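PDB 4N83: ribonucleoside-diphosphate reductase subunit beta from Streptococcus sanguinis, which forms the metal-binding small subunit of a class Ib ribonucleotide reductase, which probably supplies deoxyribonucleotides for DNA synthesis, and holds two manganese ions here. Local coordinates for residues 135-138 and 139-143; 249-252 and 253-256; 207-210 and 211-215. All blocks are in the same frame, centred on the assembly; numbering follows the deposited sequence.

Interaction 1: residues 135-138 and 139-143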
ATOM      1  N   GLU A 135     -16.786   3.327 -15.744  1.00128.14           N
ATOM      2  CA  GLU A 135     -16.305   4.249 -16.780  1.00128.77           C
ATOM      3  C   GLU A 135     -16.467   5.709 -16.360  1.00128.31           C
ATOM      4  O   GLU A 135     -15.588   6.531 -16.620  1.00128.69           O
ATOM      5  CB  GLU A 135     -17.046   4.011 -18.101  1.00131.06           C
ATOM      6  CG  GLU A 135     -16.425   4.709 -19.306  1.00133.05           C
ATOM      7  CD  GLU A 135     -17.346   4.748 -20.514  1.00135.09           C
ATOM      8  OE1 GLU A 135     -18.298   3.941 -20.576  1.00134.92           O
ATOM      9  OE2 GLU A 135     -17.112   5.589 -21.407  1.00136.66           O
ATOM     10  N   ILE A 136     -17.591   6.027 -15.720  1.00127.36           N
ATOM     11  CA  ILE A 136     -17.845   7.381 -15.223  1.00127.04           C
ATOM     12  C   ILE A 136     -16.838   7.755 -14.134  1.00125.59           C
ATOM     13  O   ILE A 136     -16.355   8.887 -14.091  1.00125.63           O
ATOM     14  CB  ILE A 136     -19.284   7.528 -14.673  1.00126.34           C
ATOM     15  CG1 ILE A 136     -20.306   7.387 -15.806  1.00128.54           C
ATOM     16  CG2 ILE A 136     -19.467   8.877 -13.982  1.00125.82           C
ATOM     17  CD1 ILE A 136     -21.720   7.122 -15.333  1.00128.48           C
ATOM     18  N   ILE A 137     -16.519   6.797 -13.267  1.00124.16           N
ATOM     19  CA  ILE A 137     -15.631   7.041 -12.130  1.00123.03           C
ATOM     20  C   ILE A 137     -14.160   7.122 -12.550  1.00122.91           C
ATOM     21  O   ILE A 137     -13.447   8.026 -12.118  1.00122.75           O
ATOM     22  CB  ILE A 137     -15.812   5.963 -11.033  1.00121.76           C
ATOM     23  CG1 ILE A 137     -17.243   5.985 -10.475  1.00122.45           C
ATOM     24  CG2 ILE A 137     -14.807   6.155  -9.904  1.00119.66           C
ATOM     25  CD1 ILE A 137     -17.611   7.234  -9.695  1.00122.18           C
ATOM     26  N   ASN A 138     -13.707   6.184 -13.380  1.00123.09           N
ATOM     27  CA  ASN A 138     -12.303   6.157 -13.810  1.00123.25           C
ATOM     28  C   ASN A 138     -11.944   7.333 -14.718  1.00125.68           C
ATOM     29  O   ASN A 138     -10.817   7.829 -14.681  1.00125.37           O
ATOM     30  CB  ASN A 138     -11.967   4.839 -14.518  1.00123.60           C
ATOM     31  CG  ASN A 138     -10.468   4.627 -14.688  1.00123.38           C
ATOM     32  OD1 ASN A 138      -9.657   5.181 -13.946  1.00122.28           O
ATOM     33  ND2 ASN A 138     -10.097   3.812 -15.668  1.00124.68           N
ATOM     34  N   GLU A 139     -12.905   7.770 -15.532  1.00128.55           N
ATOM     35  CA  GLU A 139     -12.737   8.958 -16.373  1.00130.69           C
ATOM     36  C   GLU A 139     -12.460  10.193 -15.514  1.00129.14           C
ATOM     37  O   GLU A 139     -11.683  11.066 -15.906  1.00130.70           O
ATOM     38  CB  GLU A 139     -13.980   9.174 -17.250  1.00132.99           C
ATOM     39  CG  GLU A 139     -13.915  10.380 -18.183  1.00135.51           C
ATOM     40  CD  GLU A 139     -14.373  11.679 -17.535  1.00135.61           C
ATOM     41  OE1 GLU A 139     -15.341  11.658 -16.741  1.00134.99           O
ATOM     42  OE2 GLU A 139     -13.766  12.731 -17.829  1.00136.32           O
ATOM     43  N   ILE A 140     -13.097  10.255 -14.344  1.00125.33           N
ATOM     44  CA  ILE A 140     -12.855  11.333 -13.387  1.00122.59           C
ATOM     45  C   ILE A 140     -11.445  11.221 -12.801  1.00119.40           C
ATOM     46  O   ILE A 140     -10.754  12.230 -12.662  1.00119.30           O
ATOM     47  CB  ILE A 140     -13.908  11.340 -12.254  1.00121.47           C
ATOM     48  CG1 ILE A 140     -15.299  11.646 -12.821  1.00123.23           C
ATOM     49  CG2 ILE A 140     -13.553  12.370 -11.188  1.00120.81           C
ATOM     50  CD1 ILE A 140     -16.437  11.174 -11.941  1.00122.29           C
ATOM     51  N   TYR A 141     -11.018  10.003 -12.470  1.00115.93           N
ATOM     52  CA  TYR A 141      -9.669   9.784 -11.936  1.00113.24           C
ATOM     53  C   TYR A 141      -8.590  10.142 -12.958  1.00112.70           C
ATOM     54  O   TYR A 141      -7.567  10.729 -12.603  1.00111.47           O
ATOM     55  CB  TYR A 141      -9.471   8.332 -11.468  1.00111.93           C
ATOM     56  CG  TYR A 141     -10.281   7.916 -10.249  1.00109.57           C
ATOM     57  CD1 TYR A 141     -10.471   8.782  -9.169  1.00107.97           C
ATOM     58  CD2 TYR A 141     -10.830   6.639 -10.164  1.00108.95           C
ATOM     59  CE1 TYR A 141     -11.204   8.393  -8.060  1.00106.35           C
ATOM     60  CE2 TYR A 141     -11.559   6.243  -9.055  1.00107.46           C
ATOM     61  CZ  TYR A 141     -11.747   7.123  -8.008  1.00105.94           C
ATOM     62  OH  TYR A 141     -12.474   6.726  -6.908  1.00104.40           O
ATOM     63  N   LEU A 142      -8.826   9.790 -14.219  1.00112.67           N
ATOM     64  CA  LEU A 142      -7.852  10.036 -15.283  1.00113.57           C
ATOM     65  C   LEU A 142      -7.803  11.505 -15.722  1.00114.52           C
ATOM     66  O   LEU A 142      -6.726  12.016 -16.032  1.00115.02           O
ATOM     67  CB  LEU A 142      -8.134   9.133 -16.494  1.00114.78           C
ATOM     68  CG  LEU A 142      -7.895   7.630 -16.302  1.00113.29           C
ATOM     69  CD1 LEU A 142      -8.464   6.839 -17.473  1.00114.46           C
ATOM     70  CD2 LEU A 142      -6.415   7.324 -16.123  1.00112.55           C
ATOM     71  N   ASN A 143      -8.954  12.179 -15.737  1.00114.57           N
ATOM     72  CA  ASN A 143      -9.055  13.542 -16.286  1.00115.74           C
ATOM     73  C   ASN A 143      -9.527  14.628 -15.310  1.00114.88           C
ATOM     74  O   ASN A 143      -9.126  15.786 -15.440  1.00115.46           O
ATOM     75  CB  ASN A 143      -9.968  13.538 -17.518  1.00117.27           C
ATOM     76  CG  ASN A 143      -9.489  12.587 -18.601  1.00117.73           C
ATOM     77  OD1 ASN A 143     -10.276  11.818 -19.153  1.00117.87           O
ATOM     78  ND2 ASN A 143      -8.198  12.632 -18.907  1.00117.52           N
TER

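Interaction 2: residues 249-252 and 253-256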
ATOM      1  N   VAL A 249     -33.437  -1.741  -0.958  1.00134.17           N
ATOM      2  CA  VAL A 249     -32.090  -1.341  -1.385  1.00133.54           C
ATOM      3  C   VAL A 249     -32.080   0.132  -1.806  1.00133.74           C
ATOM      4  O   VAL A 249     -31.102   0.844  -1.571  1.00132.83           O
ATOM      5  CB  VAL A 249     -31.569  -2.226  -2.545  1.00133.99           C
ATOM      6  CG1 VAL A 249     -30.248  -1.696  -3.091  1.00133.07           C
ATOM      7  CG2 VAL A 249     -31.406  -3.668  -2.084  1.00133.76           C
ATOM      8  N   LYS A 250     -33.170   0.575  -2.429  1.00135.02           N
ATOM      9  CA  LYS A 250     -33.347   1.984  -2.779  1.00134.76           C
ATOM     10  C   LYS A 250     -33.411   2.866  -1.529  1.00133.50           C
ATOM     11  O   LYS A 250     -32.873   3.974  -1.519  1.00133.31           O
ATOM     12  CB  LYS A 250     -34.608   2.171  -3.629  1.00136.39           C
ATOM     13  CG  LYS A 250     -34.480   1.611  -5.037  1.00137.38           C
ATOM     14  CD  LYS A 250     -35.817   1.584  -5.758  1.00139.18           C
ATOM     15  CE  LYS A 250     -35.658   1.126  -7.198  1.00140.14           C
ATOM     16  NZ  LYS A 250     -36.956   1.112  -7.925  1.00142.53           N
ATOM     17  N   THR A 251     -34.064   2.366  -0.480  1.00132.86           N
ATOM     18  CA  THR A 251     -34.112   3.051   0.815  1.00131.01           C
ATOM     19  C   THR A 251     -32.721   3.109   1.454  1.00129.87           C
ATOM     20  O   THR A 251     -32.365   4.099   2.095  1.00129.42           O
ATOM     21  CB  THR A 251     -35.076   2.343   1.793  1.00129.98           C
ATOM     22  OG1 THR A 251     -36.304   2.027   1.125  1.00129.81           O
ATOM     23  CG2 THR A 251     -35.376   3.224   3.000  1.00129.13           C
ATOM     24  N   PHE A 252     -31.946   2.042   1.270  1.00130.15           N
ATOM     25  CA  PHE A 252     -30.591   1.942   1.814  1.00129.29           C
ATOM     26  C   PHE A 252     -29.611   2.832   1.044  1.00128.74           C
ATOM     27  O   PHE A 252     -28.682   3.391   1.632  1.00126.21           O
ATOM     28  CB  PHE A 252     -30.134   0.476   1.780  1.00129.97           C
ATOM     29  CG  PHE A 252     -28.954   0.165   2.668  1.00129.96           C
ATOM     30  CD1 PHE A 252     -28.949   0.532   4.009  1.00129.75           C
ATOM     31  CD2 PHE A 252     -27.864  -0.541   2.170  1.00130.32           C
ATOM     32  CE1 PHE A 252     -27.869   0.229   4.825  1.00128.90           C
ATOM     33  CE2 PHE A 252     -26.785  -0.851   2.982  1.00128.87           C
ATOM     34  CZ  PHE A 252     -26.787  -0.467   4.311  1.00128.15           C
ATOM     35  N   LEU A 253     -29.824   2.962  -0.266  1.00130.53           N
ATOM     36  CA  LEU A 253     -28.974   3.800  -1.122  1.00130.61           C
ATOM     37  C   LEU A 253     -29.145   5.293  -0.837  1.00129.81           C
ATOM     38  O   LEU A 253     -28.165   6.038  -0.812  1.00128.17           O
ATOM     39  CB  LEU A 253     -29.255   3.523  -2.606  1.00133.04           C
ATOM     40  CG  LEU A 253     -28.558   2.295  -3.200  1.00133.71           C
ATOM     41  CD1 LEU A 253     -29.175   1.922  -4.540  1.00135.56           C
ATOM     42  CD2 LEU A 253     -27.062   2.545  -3.341  1.00132.86           C
ATOM     43  N   ARG A 254     -30.388   5.723  -0.636  1.00130.21           N
ATOM     44  CA  ARG A 254     -30.678   7.113  -0.281  1.00130.01           C
ATOM     45  C   ARG A 254     -30.115   7.470   1.097  1.00126.63           C
ATOM     46  O   ARG A 254     -29.695   8.605   1.328  1.00125.63           O
ATOM     47  CB  ARG A 254     -32.188   7.375  -0.311  1.00132.98           C
ATOM     48  CG  ARG A 254     -32.783   7.428  -1.710  1.00135.91           C
ATOM     49  CD  ARG A 254     -34.271   7.747  -1.674  1.00138.24           C
ATOM     50  NE  ARG A 254     -35.073   6.593  -1.262  1.00139.02           N
ATOM     51  CZ  ARG A 254     -35.614   5.692  -2.086  1.00140.48           C
ATOM     52  NH1 ARG A 254     -35.458   5.778  -3.404  1.00141.50           N
ATOM     53  NH2 ARG A 254     -36.322   4.687  -1.581  1.00141.22           N
ATOM     54  N   TYR A 255     -30.109   6.491   2.000  1.00124.21           N
ATOM     55  CA  TYR A 255     -29.610   6.680   3.363  1.00121.84           C
ATOM     56  C   TYR A 255     -28.099   6.922   3.389  1.00118.52           C
ATOM     57  O   TYR A 255     -27.634   7.898   3.977  1.00118.12           O
ATOM     58  CB  TYR A 255     -29.975   5.466   4.229  1.00122.20           C
ATOM     59  CG  TYR A 255     -29.326   5.448   5.597  1.00121.61           C
ATOM     60  CD1 TYR A 255     -29.523   6.492   6.497  1.00121.71           C
ATOM     61  CD2 TYR A 255     -28.523   4.382   5.995  1.00121.01           C
ATOM     62  CE1 TYR A 255     -28.933   6.479   7.750  1.00120.76           C
ATOM     63  CE2 TYR A 255     -27.929   4.359   7.246  1.00120.16           C
ATOM     64  CZ  TYR A 255     -28.138   5.409   8.120  1.00119.88           C
ATOM     65  OH  TYR A 255     -27.549   5.390   9.362  1.00118.27           O
ATOM     66  N   ASN A 256     -27.345   6.033   2.747  1.00116.10           N
ATOM     67  CA  ASN A 256     -25.882   6.135   2.715  1.00113.30           C
ATOM     68  C   ASN A 256     -25.351   7.249   1.808  1.00113.49           C
ATOM     69  O   ASN A 256     -24.190   7.641   1.926  1.00112.67           O
ATOM     70  CB  ASN A 256     -25.261   4.795   2.307  1.00111.89           C
ATOM     71  CG  ASN A 256     -25.324   3.765   3.418  1.00110.20           C
ATOM     72  OD1 ASN A 256     -24.899   4.027   4.543  1.00108.05           O
ATOM     73  ND2 ASN A 256     -25.845   2.585   3.108  1.00110.36           N
TER

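Interaction 3: residues 207-210 and 211-215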
ATOM      1  N   ASN A 207     -12.794  24.863   1.149  1.00106.12           N
ATOM      2  CA  ASN A 207     -12.889  26.158   1.839  1.00107.10           C
ATOM      3  C   ASN A 207     -11.779  27.153   1.462  1.00108.16           C
ATOM      4  O   ASN A 207     -11.793  28.299   1.915  1.00108.20           O
ATOM      5  CB  ASN A 207     -12.917  25.951   3.361  1.00105.47           C
ATOM      6  CG  ASN A 207     -14.273  25.480   3.863  1.00104.72           C
ATOM      7  OD1 ASN A 207     -15.217  26.265   3.954  1.00104.91           O
ATOM      8  ND2 ASN A 207     -14.374  24.197   4.197  1.00103.87           N
ATOM      9  N   GLU A 208     -10.824  26.715   0.642  1.00109.10           N
ATOM     10  CA  GLU A 208      -9.781  27.602   0.117  1.00111.03           C
ATOM     11  C   GLU A 208     -10.222  28.309  -1.169  1.00113.16           C
ATOM     12  O   GLU A 208      -9.684  29.361  -1.519  1.00113.70           O
ATOM     13  CB  GLU A 208      -8.491  26.819  -0.130  1.00110.82           C
ATOM     14  CG  GLU A 208      -7.749  26.461   1.148  1.00109.03           C
ATOM     15  CD  GLU A 208      -6.603  25.490   0.925  1.00108.55           C
ATOM     16  OE1 GLU A 208      -6.541  24.857  -0.151  1.00109.04           O
ATOM     17  OE2 GLU A 208      -5.759  25.357   1.836  1.00107.91           O
ATOM     18  N   LEU A 209     -11.192  27.724  -1.869  1.00113.80           N
ATOM     19  CA  LEU A 209     -11.755  28.323  -3.076  1.00116.16           C
ATOM     20  C   LEU A 209     -12.781  29.396  -2.703  1.00117.07           C
ATOM     21  O   LEU A 209     -13.350  29.350  -1.611  1.00115.47           O
ATOM     22  CB  LEU A 209     -12.435  27.253  -3.935  1.00116.79           C
ATOM     23  CG  LEU A 209     -11.600  26.039  -4.352  1.00116.31           C
ATOM     24  CD1 LEU A 209     -12.480  25.009  -5.046  1.00116.76           C
ATOM     25  CD2 LEU A 209     -10.438  26.449  -5.246  1.00117.52           C
ATOM     26  N   PRO A 210     -13.022  30.365  -3.607  1.00119.44           N
ATOM     27  CA  PRO A 210     -14.082  31.351  -3.384  1.00120.07           C
ATOM     28  C   PRO A 210     -15.463  30.774  -3.697  1.00120.23           C
ATOM     29  O   PRO A 210     -15.558  29.718  -4.327  1.00119.96           O
ATOM     30  CB  PRO A 210     -13.731  32.466  -4.369  1.00122.41           C
ATOM     31  CG  PRO A 210     -13.032  31.771  -5.485  1.00123.11           C
ATOM     32  CD  PRO A 210     -12.293  30.618  -4.866  1.00121.19           C
ATOM     33  N   GLU A 211     -16.519  31.465  -3.267  1.00120.40           N
ATOM     34  CA  GLU A 211     -17.899  31.049  -3.568  1.00120.20           C
ATOM     35  C   GLU A 211     -18.136  30.871  -5.073  1.00121.40           C
ATOM     36  O   GLU A 211     -19.005  30.096  -5.479  1.00121.69           O
ATOM     37  CB  GLU A 211     -18.928  32.038  -2.994  1.00120.74           C
ATOM     38  CG  GLU A 211     -19.437  31.696  -1.598  1.00118.56           C
ATOM     39  CD  GLU A 211     -18.598  32.302  -0.488  1.00117.42           C
ATOM     40  OE1 GLU A 211     -18.505  33.545  -0.424  1.00118.79           O
ATOM     41  OE2 GLU A 211     -18.049  31.536   0.332  1.00115.21           O
ATOM     42  N   ASP A 212     -17.373  31.602  -5.885  1.00121.51           N
ATOM     43  CA  ASP A 212     -17.370  31.436  -7.339  1.00122.43           C
ATOM     44  C   ASP A 212     -17.193  29.968  -7.740  1.00120.83           C
ATOM     45  O   ASP A 212     -18.048  29.395  -8.417  1.00121.14           O
ATOM     46  CB  ASP A 212     -16.248  32.288  -7.953  1.00123.24           C
ATOM     47  CG  ASP A 212     -16.048  32.028  -9.438  1.00124.94           C
ATOM     48  OD1 ASP A 212     -17.046  31.805 -10.155  1.00126.30           O
ATOM     49  OD2 ASP A 212     -14.884  32.059  -9.892  1.00124.81           O
ATOM     50  N   GLU A 213     -16.088  29.371  -7.308  1.00118.53           N
ATOM     51  CA  GLU A 213     -15.740  28.002  -7.693  1.00116.90           C
ATOM     52  C   GLU A 213     -16.453  26.939  -6.847  1.00115.36           C
ATOM     53  O   GLU A 213     -16.493  25.770  -7.232  1.00115.22           O
ATOM     54  CB  GLU A 213     -14.224  27.803  -7.613  1.00115.16           C
ATOM     55  CG  GLU A 213     -13.429  28.763  -8.486  1.00116.76           C
ATOM     56  CD  GLU A 213     -11.930  28.620  -8.306  1.00115.17           C
ATOM     57  OE1 GLU A 213     -11.414  27.497  -8.480  1.00113.82           O
ATOM     58  OE2 GLU A 213     -11.265  29.633  -8.001  1.00114.55           O
ATOM     59  N   GLN A 214     -17.013  27.342  -5.707  1.00114.36           N
ATOM     60  CA  GLN A 214     -17.728  26.413  -4.822  1.00112.43           C
ATOM     61  C   GLN A 214     -19.130  26.076  -5.334  1.00113.23           C
ATOM     62  O   GLN A 214     -19.570  24.931  -5.232  1.00111.02           O
ATOM     63  CB  GLN A 214     -17.810  26.969  -3.395  1.00111.47           C
ATOM     64  CG  GLN A 214     -16.488  26.916  -2.639  1.00109.88           C
ATOM     65  CD  GLN A 214     -16.605  27.381  -1.198  1.00108.26           C
ATOM     66  OE1 GLN A 214     -17.687  27.359  -0.610  1.00107.16           O
ATOM     67  NE2 GLN A 214     -15.484  27.798  -0.618  1.00107.67           N
ATOM     68  N   GLU A 215     -19.827  27.075  -5.873  1.00116.10           N
ATOM     69  CA  GLU A 215     -21.156  26.863  -6.457  1.00117.63           C
ATOM     70  C   GLU A 215     -21.093  25.998  -7.721  1.00118.74           C
ATOM     71  O   GLU A 215     -22.032  25.259  -8.016  1.00118.14           O
ATOM     72  CB  GLU A 215     -21.831  28.204  -6.770  1.00119.80           C
ATOM     73  CG  GLU A 215     -22.310  28.971  -5.541  1.00118.78           C
ATOM     74  CD  GLU A 215     -23.605  28.428  -4.956  1.00117.71           C
ATOM     75  OE1 GLU A 215     -24.523  28.084  -5.729  1.00118.55           O
ATOM     76  OE2 GLU A 215     -23.713  28.362  -3.713  1.00116.11           O
TER

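Interaction 1: residues 135-138 and 139-143
L142 N donates a hydrogen bond to N138 O at 2.8 Å, and, one residue earlier, Y141 N reaches I137 O at 3.2 Å. E139 N bonds to E135 O at 3.1 Å; I140 N adds only a weak bond to I137 O. These bonds carry the last two turns of helix 128-143, in the all-helical, ferritin-like fold of the small subunit. On the face turned to helices 49-78 and 148-160, I137 and Y141 point the same way, and I137 CG2 lies 3.4 Å from Y141 CE2. I137 O sits over one face of the Y141 ring, offset toward its rim. The phenol OH is hydrogen-bonded to Q69, and the side chain lies about 6 Å from that of the manganese ligand E157. I140, its CG1 beside the backbone N (chi1 -65°), runs back along the helix, so that CD1 comes near I136 O and stands 4.3 Å from I136 CG2; both isoleucines touch L224 of helix 211-240. N138 OD1, which also has a weak hydrogen bond to S72, lies 3.8 Å from L142 CG, beside a surface where Y4 of the second subunit packs on N138 and L142.

Interaction 2: residues 249-252 and 253-256
R254 folds back over the peptide of K250, its guanidinium lying flat above K250 O, which sits 3.3 Å from R254 CZ and over the centre of the group. The carbonyl oxygen takes its hydrogen bond from the backbone, R254 N, at 3.2 Å and a fairly straight 163°. R254 NE is too poorly angled toward K250 O to bond it and pairs with D272 in a salt bridge, while NH1 is hydrogen-bonded to Y229. The bend at chi3 (-76°) turns the end of the arginine back along the helix, where NH1 and NH2 also lie against K250 CB. K250 itself runs extended to a salt bridge with E237, and T251 OG1 is bonded to the carbonyl of E247, one turn earlier. Three more backbone bonds satisfy the peptide groups: L253 N to V249 O at 2.8 Å, Y255 N to T251 O at 3.3 Å and N256 N to F252 O at 3.2 Å. On the buried side the amide of N256 stands nearly perpendicular to the F252 ring, with the planes 80° apart. Its ND2 is centred over one ring face and comes 3.4 Å from F252 CZ, an amide-to-aromatic approach that brings nitrogen against the pi cloud. V249 and L253 lie side by side, CG1 of V249 being 4.0 Å from CD1 of L253, and both touch helices 162-173 and 211-240. F252 also packs on V281 and I285 of helix 279-285. This is the i to i+4 pattern of an amphipathic alpha-helix, with helix 246-263 covering its neighbours in the ferritin-like small-subunit fold.

Interaction 3: residues 207-210 and 211-215
The start of helix 211-240 is formed here: residues 207-210 make the short connection from helix 178-206, and P210 occupies the N-cap position. P210 O accepts a hydrogen bond from Q214 N at 3.1 Å and a weak one from E213 N at 3.0 Å. These are the first backbone bonds that tie the cap residue to the opening turn. The side chain of Q214 reaches back to the residue before the proline. With CG beside the backbone N (chi1 -73°) and the chain extended beyond it, Q214 NE2 approaches L209 O at 2.8 Å. That bond is bent, with an angle of 130° at the hydrogen, and the donor stands well above the carbonyl plane. E213 crosses L209 at about a right angle and touches both residues ahead of the helix with its carboxylate: OE1 lies 3.5 Å from L209 CD2, and OE2 3.4 Å from P210 CD. The proline ring also runs alongside D212, P210 CG being 4.1 Å from D212 CB. P210 has no N-H, but the helix needs none at the N-cap; its carbonyl takes the bonds of the opening turn, while Q214 contributes a side-chain N-H to the preceding peptide; the acidic E211, D212 and E213 in the first turn would probably interact favourably with the positive end of the helix dipole.

Overall arrangement
All three contacts are local and follow one another along the chain without nesting or crossing. Interaction 1 comes first, in the last turns of helix 128-143, between helices 49-78, 148-160 and 211-240 and beside the second subunit. Interaction 3 follows, at the connection from helix 178-206 into helix 211-240. It alone closes a turn between two helices. Interaction 2 lies on the next helix, 246-263, which packs on helices 162-173, 211-240 and 279-285. Helix 211-240 links the three: it begins in interaction 3 and touches side chains of the other two. Centres of interactions 1 and 2 are 24 Å apart, and none of the three contacts touches another.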